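Local coordinates for hypothetical protein PH1789 (Pyrococcus horikoshii, PDB 1WR2) that is of unknown function but belongs to the ATP-grasp family, with a chain built around two antiparallel beta-sheets, at residues E210-P215 against D229-L234. Numbering follows the deposited sequence.
Sequences EMDLNP and DSRIIL
The guanidinium of R231 has the carboxylates of E210 and D212, from the neighbouring strand, at its edge near its plane, and CG1 of I233, from its own strand, over one face, set off toward the rim. This salt-bridge network lies on one face of an antiparallel beta hairpin, formed by strands 208-218 and 225-234 of the larger sheet of the ATP-grasp fold. E210 OE2 meets R231 NH2 at 2.6 Å, although the two planar groups are turned 58° apart. The D212 carboxylate lies much flatter to the guanidinium, at 17°, but D212 OD2 makes a longer salt bridge to R231 NE, 3.4 Å, and also touches CG and CD of the arginine chain. R231, its CG between the backbone N and the carbonyl carbon and its chain bent at chi3, sets NE near D212 and NH2 near E210; the two negative groups probably balance its charge jointly. Alongside, E210 CG lies against I233 CB, the two side chains pointing the same way.

M211, L213, S230 and I232 occupy the other, buried face, where M211 CB meets I232 CG1 at 3.9 Å. Helix 22-30 packs on these four, with L29 touching M211, L213 and S230. Strands 120-129 and 19-20 flank the hairpin and continue the sheet.

Reciprocal backbone bonds join E210 with I233 and D212 with R231, and N214 N donates to D229 O. Past N214, the chain turns a corner at P215, which follows a cis peptide bond, and D229 N bonds only weakly to P215 O. D229 OD1 takes the N-H of S230 on its anti lone pair, while OD2 forms a salt bridge with K71. On the buried face, S230 OG, anti to its own backbone N (chi1 175°), donates to D212 O at 2.9 Å, a carbonyl that also accepts R231 N at 3.2 Å.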
ATOM      1  N   GLU A 210      -2.440  13.252   0.474  1.00 34.87           N
ATOM      2  CA  GLU A 210      -2.234  12.287   1.546  1.00 35.66           C
ATOM      3  C   GLU A 210      -2.008  10.882   1.005  1.00 34.07           C
ATOM      4  O   GLU A 210      -2.288  10.594  -0.155  1.00 31.46           O
ATOM      5  CB  GLU A 210      -3.422  12.302   2.519  1.00 36.55           C
ATOM      6  CG  GLU A 210      -4.782  12.217   1.858  1.00 43.12           C
ATOM      7  CD  GLU A 210      -5.917  12.355   2.849  1.00 43.47           C
ATOM      8  OE1 GLU A 210      -5.945  13.355   3.600  1.00 47.68           O
ATOM      9  OE2 GLU A 210      -6.788  11.464   2.876  1.00 45.31           O
ATOM     10  N   MET A 211      -1.479  10.006   1.848  1.00 32.90           N
ATOM     11  CA  MET A 211      -1.234   8.640   1.422  1.00 34.20           C
ATOM     12  C   MET A 211      -0.902   7.764   2.615  1.00 33.27           C
ATOM     13  O   MET A 211      -0.773   8.232   3.744  1.00 29.99           O
ATOM     14  CB  MET A 211      -0.059   8.601   0.437  1.00 34.66           C
ATOM     15  CG  MET A 211       1.290   8.894   1.092  1.00 34.98           C
ATOM     16  SD  MET A 211       2.667   9.077  -0.063  1.00 39.61           S
ATOM     17  CE  MET A 211       3.083   7.398  -0.397  1.00 35.39           C
ATOM     18  N   ASP A 212      -0.771   6.477   2.354  1.00 35.69           N
ATOM     19  CA  ASP A 212      -0.383   5.553   3.394  1.00 37.27           C
ATOM     20  C   ASP A 212       0.063   4.263   2.765  1.00 35.76           C
ATOM     21  O   ASP A 212      -0.161   4.021   1.576  1.00 34.16           O
ATOM     22  CB  ASP A 212      -1.523   5.296   4.386  1.00 39.26           C
ATOM     23  CG  ASP A 212      -2.712   4.620   3.750  1.00 42.71           C
ATOM     24  OD1 ASP A 212      -2.545   3.528   3.163  1.00 45.20           O
ATOM     25  OD2 ASP A 212      -3.820   5.184   3.847  1.00 45.94           O
ATOM     26  N   LEU A 213       0.756   3.472   3.571  1.00 33.12           N
ATOM     27  CA  LEU A 213       1.235   2.167   3.172  1.00 32.39           C
ATOM     28  C   LEU A 213       0.556   1.362   4.263  1.00 31.53           C
ATOM     29  O   LEU A 213       0.932   1.465   5.431  1.00 30.29           O
ATOM     30  CB  LEU A 213       2.752   2.073   3.318  1.00 33.96           C
ATOM     31  CG  LEU A 213       3.671   3.177   2.795  1.00 35.37           C
ATOM     32  CD1 LEU A 213       5.066   2.597   2.703  1.00 33.23           C
ATOM     33  CD2 LEU A 213       3.227   3.696   1.444  1.00 37.49           C
ATOM     34  N   ASN A 214      -0.453   0.582   3.886  1.00 31.65           N
ATOM     35  CA  ASN A 214      -1.223  -0.186   4.852  1.00 31.31           C
ATOM     36  C   ASN A 214      -1.984  -1.293   4.132  1.00 31.47           C
ATOM     37  O   ASN A 214      -2.872  -1.019   3.323  1.00 29.58           O
ATOM     38  CB  ASN A 214      -2.193   0.765   5.560  1.00 32.58           C
ATOM     39  CG  ASN A 214      -3.067   0.068   6.598  1.00 35.75           C
ATOM     40  OD1 ASN A 214      -2.932  -1.124   6.844  1.00 37.30           O
ATOM     41  ND2 ASN A 214      -3.967   0.825   7.212  1.00 36.45           N
ATOM     42  N   PRO A 215      -1.674  -2.558   4.453  1.00 33.55           N
ATOM     43  CA  PRO A 215      -0.649  -2.860   5.459  1.00 34.88           C
ATOM     44  C   PRO A 215       0.766  -3.029   4.945  1.00 34.80           C
ATOM     45  O   PRO A 215       1.010  -3.093   3.741  1.00 33.00           O
ATOM     46  CB  PRO A 215      -1.173  -4.140   6.109  1.00 34.72           C
ATOM     47  CG  PRO A 215      -1.828  -4.839   4.972  1.00 36.59           C
ATOM     48  CD  PRO A 215      -2.527  -3.736   4.199  1.00 34.36           C
ATOM     49  N   ASP A 229      -0.446  -3.118   0.688  1.00 33.40           N
ATOM     50  CA  ASP A 229      -1.447  -2.300   0.007  1.00 33.92           C
ATOM     51  C   ASP A 229      -1.021  -0.857   0.226  1.00 34.38           C
ATOM     52  O   ASP A 229      -0.221  -0.576   1.120  1.00 34.76           O
ATOM     53  CB  ASP A 229      -2.833  -2.530   0.616  1.00 34.72           C
ATOM     54  CG  ASP A 229      -3.962  -2.122  -0.320  1.00 37.69           C
ATOM     55  OD1 ASP A 229      -3.755  -1.231  -1.166  1.00 38.69           O
ATOM     56  OD2 ASP A 229      -5.070  -2.684  -0.205  1.00 37.12           O
ATOM     57  N   SER A 230      -1.552   0.053  -0.579  1.00 34.37           N
ATOM     58  CA  SER A 230      -1.213   1.466  -0.462  1.00 35.37           C
ATOM     59  C   SER A 230      -2.266   2.332  -1.135  1.00 36.13           C
ATOM     60  O   SER A 230      -2.915   1.913  -2.096  1.00 33.94           O
ATOM     61  CB  SER A 230       0.145   1.747  -1.114  1.00 33.50           C
ATOM     62  OG  SER A 230       0.450   3.135  -1.117  1.00 31.16           O
ATOM     63  N   ARG A 231      -2.439   3.541  -0.617  1.00 35.40           N
ATOM     64  CA  ARG A 231      -3.391   4.466  -1.204  1.00 36.65           C
ATOM     65  C   ARG A 231      -2.734   5.833  -1.295  1.00 34.97           C
ATOM     66  O   ARG A 231      -1.994   6.246  -0.396  1.00 31.11           O
ATOM     67  CB  ARG A 231      -4.673   4.553  -0.369  1.00 40.95           C
ATOM     68  CG  ARG A 231      -4.516   5.240   0.961  1.00 48.63           C
ATOM     69  CD  ARG A 231      -5.881   5.583   1.537  1.00 53.90           C
ATOM     70  NE  ARG A 231      -5.953   6.988   1.929  1.00 57.53           N
ATOM     71  CZ  ARG A 231      -7.007   7.770   1.709  1.00 58.90           C
ATOM     72  NH1 ARG A 231      -8.081   7.285   1.096  1.00 57.02           N
ATOM     73  NH2 ARG A 231      -6.991   9.036   2.111  1.00 58.48           N
ATOM     74  N   ILE A 232      -2.976   6.512  -2.408  1.00 33.08           N
ATOM     75  CA  ILE A 232      -2.431   7.842  -2.625  1.00 34.14           C
ATOM     76  C   ILE A 232      -3.555   8.733  -3.139  1.00 32.80           C
ATOM     77  O   ILE A 232      -4.251   8.377  -4.094  1.00 28.41           O
ATOM     78  CB  ILE A 232      -1.279   7.826  -3.662  1.00 33.90           C
ATOM     79  CG1 ILE A 232      -0.105   6.992  -3.136  1.00 34.65           C
ATOM     80  CG2 ILE A 232      -0.813   9.243  -3.954  1.00 33.19           C
ATOM     81  CD1 ILE A 232       1.069   6.900  -4.105  1.00 33.77           C
ATOM     82  N   ILE A 233      -3.743   9.875  -2.477  1.00 33.15           N
ATOM     83  CA  ILE A 233      -4.756  10.849  -2.875  1.00 32.70           C
ATOM     84  C   ILE A 233      -3.998  12.068  -3.396  1.00 34.86           C
ATOM     85  O   ILE A 233      -3.190  12.663  -2.680  1.00 31.47           O
ATOM     86  CB  ILE A 233      -5.639  11.289  -1.690  1.00 32.44           C
ATOM     87  CG1 ILE A 233      -6.364  10.077  -1.093  1.00 34.42           C
ATOM     88  CG2 ILE A 233      -6.638  12.350  -2.158  1.00 33.74           C
ATOM     89  CD1 ILE A 233      -7.154   9.260  -2.104  1.00 37.00           C
ATOM     90  N   LEU A 234      -4.261  12.428  -4.647  1.00 37.41           N
ATOM     91  CA  LEU A 234      -3.590  13.554  -5.275  1.00 40.62           C
ATOM     92  C   LEU A 234      -4.343  14.870  -5.136  1.00 43.51           C
ATOM     93  O   LEU A 234      -5.552  14.897  -4.892  1.00 42.67           O
ATOM     94  CB  LEU A 234      -3.364  13.248  -6.758  1.00 39.11           C
ATOM     95  CG  LEU A 234      -2.534  12.001  -7.077  1.00 38.24           C
ATOM     96  CD1 LEU A 234      -2.608  11.715  -8.574  1.00 38.42           C
ATOM     97  CD2 LEU A 234      -1.088  12.207  -6.631  1.00 38.33           C
TER